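Local coordinates for protein aspartokinase (Clostridium acetobutylicum, PDB 3TVI) that probably catalyses the ATP-dependent phosphorylation of the beta-carboxyl group of aspartate, the first step toward lysine, threonine, isoleucine and methionine, at residues R44-C58 with D69-E81. Sequence-based numbering, arbitrary orientation.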
# COMPACT_ATOMS: atom_id res chain seq x y z
N ARG B 44 22.03 36.90 -2.13
CA ARG B 44 22.35 37.33 -3.49
C ARG B 44 23.42 36.46 -4.13
O ARG B 44 23.62 36.51 -5.34
CB ARG B 44 22.69 38.83 -3.56
CG ARG B 44 23.57 39.38 -2.44
CD ARG B 44 23.06 40.74 -1.99
NE ARG B 44 24.02 41.49 -1.18
CZ ARG B 44 24.28 41.26 0.11
NH1 ARG B 44 23.67 40.28 0.76
NH2 ARG B 44 25.16 42.01 0.74
N THR B 45 24.10 35.66 -3.30
CA THR B 45 25.00 34.60 -3.76
C THR B 45 24.95 33.47 -2.75
O THR B 45 24.57 33.67 -1.61
CB THR B 45 26.46 35.08 -3.85
OG1 THR B 45 26.95 35.33 -2.53
CG2 THR B 45 26.58 36.35 -4.68
N ASN B 46 25.36 32.27 -3.17
CA ASN B 46 25.38 31.09 -2.29
C ASN B 46 25.96 31.38 -0.91
O ASN B 46 25.26 31.26 0.10
CB ASN B 46 26.19 29.95 -2.92
CG ASN B 46 25.44 29.24 -4.03
OD1 ASN B 46 24.25 28.94 -3.89
ND2 ASN B 46 26.12 28.98 -5.13
N LYS B 47 27.22 31.79 -0.87
CA LYS B 47 27.91 32.01 0.40
C LYS B 47 27.52 33.31 1.11
O LYS B 47 28.09 33.64 2.15
CB LYS B 47 29.44 31.90 0.22
CG LYS B 47 29.99 30.56 0.71
CD LYS B 47 31.42 30.30 0.25
CE LYS B 47 31.48 29.22 -0.83
NZ LYS B 47 30.70 29.59 -2.05
N ASP B 48 26.54 34.03 0.57
CA ASP B 48 26.03 35.24 1.23
C ASP B 48 25.29 34.86 2.51
O ASP B 48 24.65 33.81 2.58
CB ASP B 48 25.08 35.99 0.28
CG ASP B 48 24.62 37.33 0.84
OD1 ASP B 48 25.43 38.03 1.50
OD2 ASP B 48 23.45 37.69 0.60
N TYR B 49 25.40 35.72 3.52
CA TYR B 49 24.64 35.58 4.76
C TYR B 49 23.20 36.00 4.51
O TYR B 49 22.94 36.88 3.69
CB TYR B 49 25.24 36.46 5.86
CG TYR B 49 25.22 37.93 5.53
CD1 TYR B 49 24.06 38.68 5.69
CD2 TYR B 49 26.36 38.58 5.06
CE1 TYR B 49 24.03 40.03 5.38
CE2 TYR B 49 26.35 39.93 4.76
CZ TYR B 49 25.18 40.65 4.92
OH TYR B 49 25.15 42.00 4.62
N LYS B 50 22.27 35.37 5.23
CA LYS B 50 20.84 35.65 5.10
C LYS B 50 20.38 36.49 6.29
O LYS B 50 20.70 36.17 7.43
CB LYS B 50 20.06 34.34 5.07
CG LYS B 50 18.56 34.50 4.91
CD LYS B 50 17.88 33.16 5.12
CE LYS B 50 16.37 33.24 4.91
NZ LYS B 50 15.73 31.89 5.06
N ILE B 51 19.64 37.57 6.02
CA ILE B 51 19.25 38.50 7.08
C ILE B 51 18.60 37.79 8.26
O ILE B 51 19.14 37.79 9.37
CB ILE B 51 18.29 39.59 6.58
CG1 ILE B 51 19.02 40.59 5.69
CG2 ILE B 51 17.64 40.31 7.76
CD1 ILE B 51 20.11 41.37 6.39
N THR B 52 17.44 37.17 8.02
CA THR B 52 16.67 36.57 9.10
C THR B 52 17.55 35.71 10.01
O THR B 52 17.40 35.76 11.22
CB THR B 52 15.52 35.71 8.56
OG1 THR B 52 14.81 36.47 7.58
CG2 THR B 52 14.58 35.32 9.68
N ASP B 53 18.47 34.96 9.42
CA ASP B 53 19.39 34.17 10.22
C ASP B 53 20.23 35.08 11.11
O ASP B 53 20.39 34.81 12.30
CB ASP B 53 20.30 33.32 9.34
CG ASP B 53 19.60 32.11 8.76
OD1 ASP B 53 18.39 31.89 9.03
OD2 ASP B 53 20.28 31.36 8.02
N LEU B 54 20.77 36.15 10.52
CA LEU B 54 21.61 37.09 11.27
C LEU B 54 20.83 37.76 12.38
O LEU B 54 21.36 37.98 13.47
CB LEU B 54 22.26 38.13 10.35
CG LEU B 54 23.73 37.85 10.02
CD1 LEU B 54 23.92 36.43 9.50
CD2 LEU B 54 24.28 38.88 9.04
N LEU B 55 19.56 38.09 12.10
CA LEU B 55 18.69 38.58 13.16
C LEU B 55 18.67 37.59 14.34
O LEU B 55 19.12 37.93 15.43
CB LEU B 55 17.27 38.87 12.64
CG LEU B 55 17.13 40.20 11.88
CD1 LEU B 55 15.72 40.41 11.36
CD2 LEU B 55 17.53 41.37 12.77
N TYR B 56 18.21 36.36 14.11
CA TYR B 56 18.24 35.33 15.15
C TYR B 56 19.55 35.37 15.92
O TYR B 56 19.56 35.27 17.15
CB TYR B 56 18.09 33.92 14.57
CG TYR B 56 16.68 33.49 14.25
CD1 TYR B 56 15.69 33.49 15.23
CD2 TYR B 56 16.34 33.05 12.98
CE1 TYR B 56 14.40 33.08 14.94
CE2 TYR B 56 15.06 32.64 12.68
CZ TYR B 56 14.08 32.65 13.66
OH TYR B 56 12.80 32.24 13.35
N LEU B 57 20.66 35.50 15.20
CA LEU B 57 21.97 35.46 15.84
C LEU B 57 22.13 36.62 16.83
O LEU B 57 22.73 36.44 17.90
CB LEU B 57 23.09 35.45 14.81
CG LEU B 57 24.50 35.47 15.39
CD1 LEU B 57 24.66 34.41 16.46
CD2 LEU B 57 25.54 35.27 14.30
N CYS B 58 21.60 37.79 16.51
CA CYS B 58 21.62 38.90 17.46
C CYS B 58 20.94 38.46 18.76
O CYS B 58 21.53 38.58 19.84
CB CYS B 58 20.94 40.14 16.90
SG CYS B 58 21.64 40.70 15.34
N ASP B 69 27.06 44.24 18.07
CA ASP B 69 27.29 45.41 17.23
C ASP B 69 27.92 45.03 15.90
O ASP B 69 27.50 45.53 14.86
CB ASP B 69 28.14 46.44 17.99
CG ASP B 69 27.44 46.95 19.23
OD1 ASP B 69 27.84 48.00 19.78
OD2 ASP B 69 26.46 46.30 19.67
N ASP B 70 28.89 44.11 15.93
CA ASP B 70 29.51 43.60 14.70
C ASP B 70 28.47 42.99 13.75
O ASP B 70 28.57 43.19 12.54
CB ASP B 70 30.60 42.56 15.03
CG ASP B 70 30.03 41.23 15.52
OD1 ASP B 70 29.38 41.21 16.59
OD2 ASP B 70 30.23 40.20 14.83
N VAL B 71 27.49 42.28 14.30
CA VAL B 71 26.45 41.62 13.50
C VAL B 71 25.48 42.64 12.91
O VAL B 71 25.23 42.66 11.71
CB VAL B 71 25.62 40.62 14.34
CG1 VAL B 71 24.46 40.05 13.54
CG2 VAL B 71 26.50 39.49 14.85
N PHE B 72 24.96 43.51 13.76
CA PHE B 72 23.98 44.50 13.33
C PHE B 72 24.53 45.51 12.32
O PHE B 72 23.75 46.15 11.61
CB PHE B 72 23.40 45.23 14.53
CG PHE B 72 22.03 45.77 14.30
CD1 PHE B 72 20.92 44.93 14.33
CD2 PHE B 72 21.83 47.12 14.05
CE1 PHE B 72 19.65 45.41 14.12
CE2 PHE B 72 20.55 47.61 13.83
CZ PHE B 72 19.46 46.76 13.87
N LYS B 73 25.86 45.66 12.26
CA LYS B 73 26.48 46.45 11.20
C LYS B 73 25.97 45.95 9.86
O LYS B 73 25.37 46.69 9.09
CB LYS B 73 28.01 46.33 11.23
CG LYS B 73 28.68 47.15 12.32
CD LYS B 73 29.31 48.43 11.79
CE LYS B 73 30.66 48.17 11.13
NZ LYS B 73 31.48 49.41 10.99
N LEU B 74 26.17 44.65 9.64
CA LEU B 74 25.86 44.04 8.36
C LEU B 74 24.39 44.20 8.01
O LEU B 74 24.05 44.38 6.84
CB LEU B 74 26.24 42.56 8.38
CG LEU B 74 27.73 42.29 8.52
CD1 LEU B 74 28.02 40.80 8.65
CD2 LEU B 74 28.47 42.88 7.33
N ILE B 75 23.51 44.15 9.01
CA ILE B 75 22.09 44.31 8.75
C ILE B 75 21.84 45.73 8.28
O ILE B 75 21.28 45.95 7.21
CB ILE B 75 21.24 44.01 9.99
CG1 ILE B 75 21.29 42.51 10.30
CG2 ILE B 75 19.80 44.43 9.73
CD1 ILE B 75 20.62 42.12 11.60
N SER B 76 22.26 46.70 9.08
CA SER B 76 22.03 48.09 8.72
C SER B 76 22.76 48.37 7.42
O SER B 76 22.23 49.04 6.54
CB SER B 76 22.51 49.03 9.82
OG SER B 76 23.92 49.12 9.81
N GLN B 77 23.96 47.82 7.29
CA GLN B 77 24.72 47.94 6.06
C GLN B 77 23.90 47.45 4.88
O GLN B 77 23.83 48.12 3.85
CB GLN B 77 26.02 47.15 6.17
CG GLN B 77 26.87 47.18 4.92
CD GLN B 77 28.30 46.74 5.20
OE1 GLN B 77 28.81 46.90 6.32
NE2 GLN B 77 28.95 46.19 4.17
N ARG B 78 23.28 46.28 5.04
CA ARG B 78 22.43 45.71 4.00
C ARG B 78 21.29 46.63 3.64
O ARG B 78 21.03 46.88 2.46
CB ARG B 78 21.85 44.37 4.46
CG ARG B 78 21.18 43.56 3.37
CD ARG B 78 22.21 42.79 2.56
NE ARG B 78 21.59 41.64 1.92
CZ ARG B 78 20.90 41.69 0.79
NH1 ARG B 78 20.74 42.83 0.13
NH2 ARG B 78 20.38 40.57 0.30
N TYR B 79 20.61 47.13 4.66
CA TYR B 79 19.42 47.95 4.46
C TYR B 79 19.73 49.41 4.08
O TYR B 79 18.91 50.05 3.42
CB TYR B 79 18.52 47.92 5.69
CG TYR B 79 17.60 46.72 5.74
CD1 TYR B 79 17.94 45.58 6.46
CD2 TYR B 79 16.38 46.73 5.08
CE1 TYR B 79 17.10 44.48 6.51
CE2 TYR B 79 15.53 45.63 5.13
CZ TYR B 79 15.89 44.51 5.85
OH TYR B 79 15.06 43.43 5.90
N THR B 80 20.87 49.95 4.49
CA THR B 80 21.15 51.34 4.12
C THR B 80 21.60 51.40 2.67
O THR B 80 21.25 52.34 1.96
CB THR B 80 22.18 52.04 5.03
OG1 THR B 80 23.50 51.57 4.73
CG2 THR B 80 21.85 51.84 6.52
N GLU B 81 22.37 50.42 2.21
CA GLU B 81 22.75 50.37 0.79
C GLU B 81 21.52 50.35 -0.11
O GLU B 81 21.52 50.97 -1.16
CB GLU B 81 23.63 49.16 0.49
CG GLU B 81 25.04 49.30 1.05
CD GLU B 81 25.83 48.00 1.01
OE1 GLU B 81 25.30 46.97 0.53
OE2 GLU B 81 26.99 48.02 1.48
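Helices 51-63 and 69-85 of the amino acid kinase domain form a near-antiparallel helical hairpin, and along it Ile51, Leu54, Leu55 and Cys58 pack against Val71, Leu74, Ile75 and Arg78. Measured on the short segments, the axes come within 9.7 Å at 152°. At the end near the hairpin's turn, Cys58 SG rests on Val71 CG1 and lies at the edge of the Phe72 ring, near its plane. One turn along, Ile75 reaches in with its CD1 branch, which meets Leu55 CD2 as the two side chains cross at about a right angle. Leu54 covers the outer side of this row, with CG against Val71 CG1 and CD2 against Leu74 CB (4.2 Å).

Ile51 closes the apolar part: its CD1 lies 3.9 Å from Arg78 CG and also touches Ile75 and the Tyr79 ring. Thr52, in this first turn and pointing away from helix 69-85, is predicted to bind the substrate. Tyr79 OH hydrogen-bonds Gly116 O on helix 109-127, close to Glu117, another predicted substrate residue.

Beyond the helix start, the loop brings Tyr49 and Arg44 to Arg78. The Tyr49 hydroxyl comes to 3.7 Å from Arg78 CD. Arg78 leaves the helix with CG anti to its N (chi1 -169°), then bends at chi2, bringing its guanidinium against one face of that of Arg44, the planes 31° apart. These like charges would oppose each other, but Asp48 probably offsets them: its OD2 forms a salt bridge with Arg44 NH1 (2.6 Å) and accepts a hydrogen bond from Arg44 N. The same Asp48 OD2 sits 4.2 Å from Arg78 NH2, well out of that guanidinium plane. Arg78 NH1 hydrogen-bonds Ala15 O.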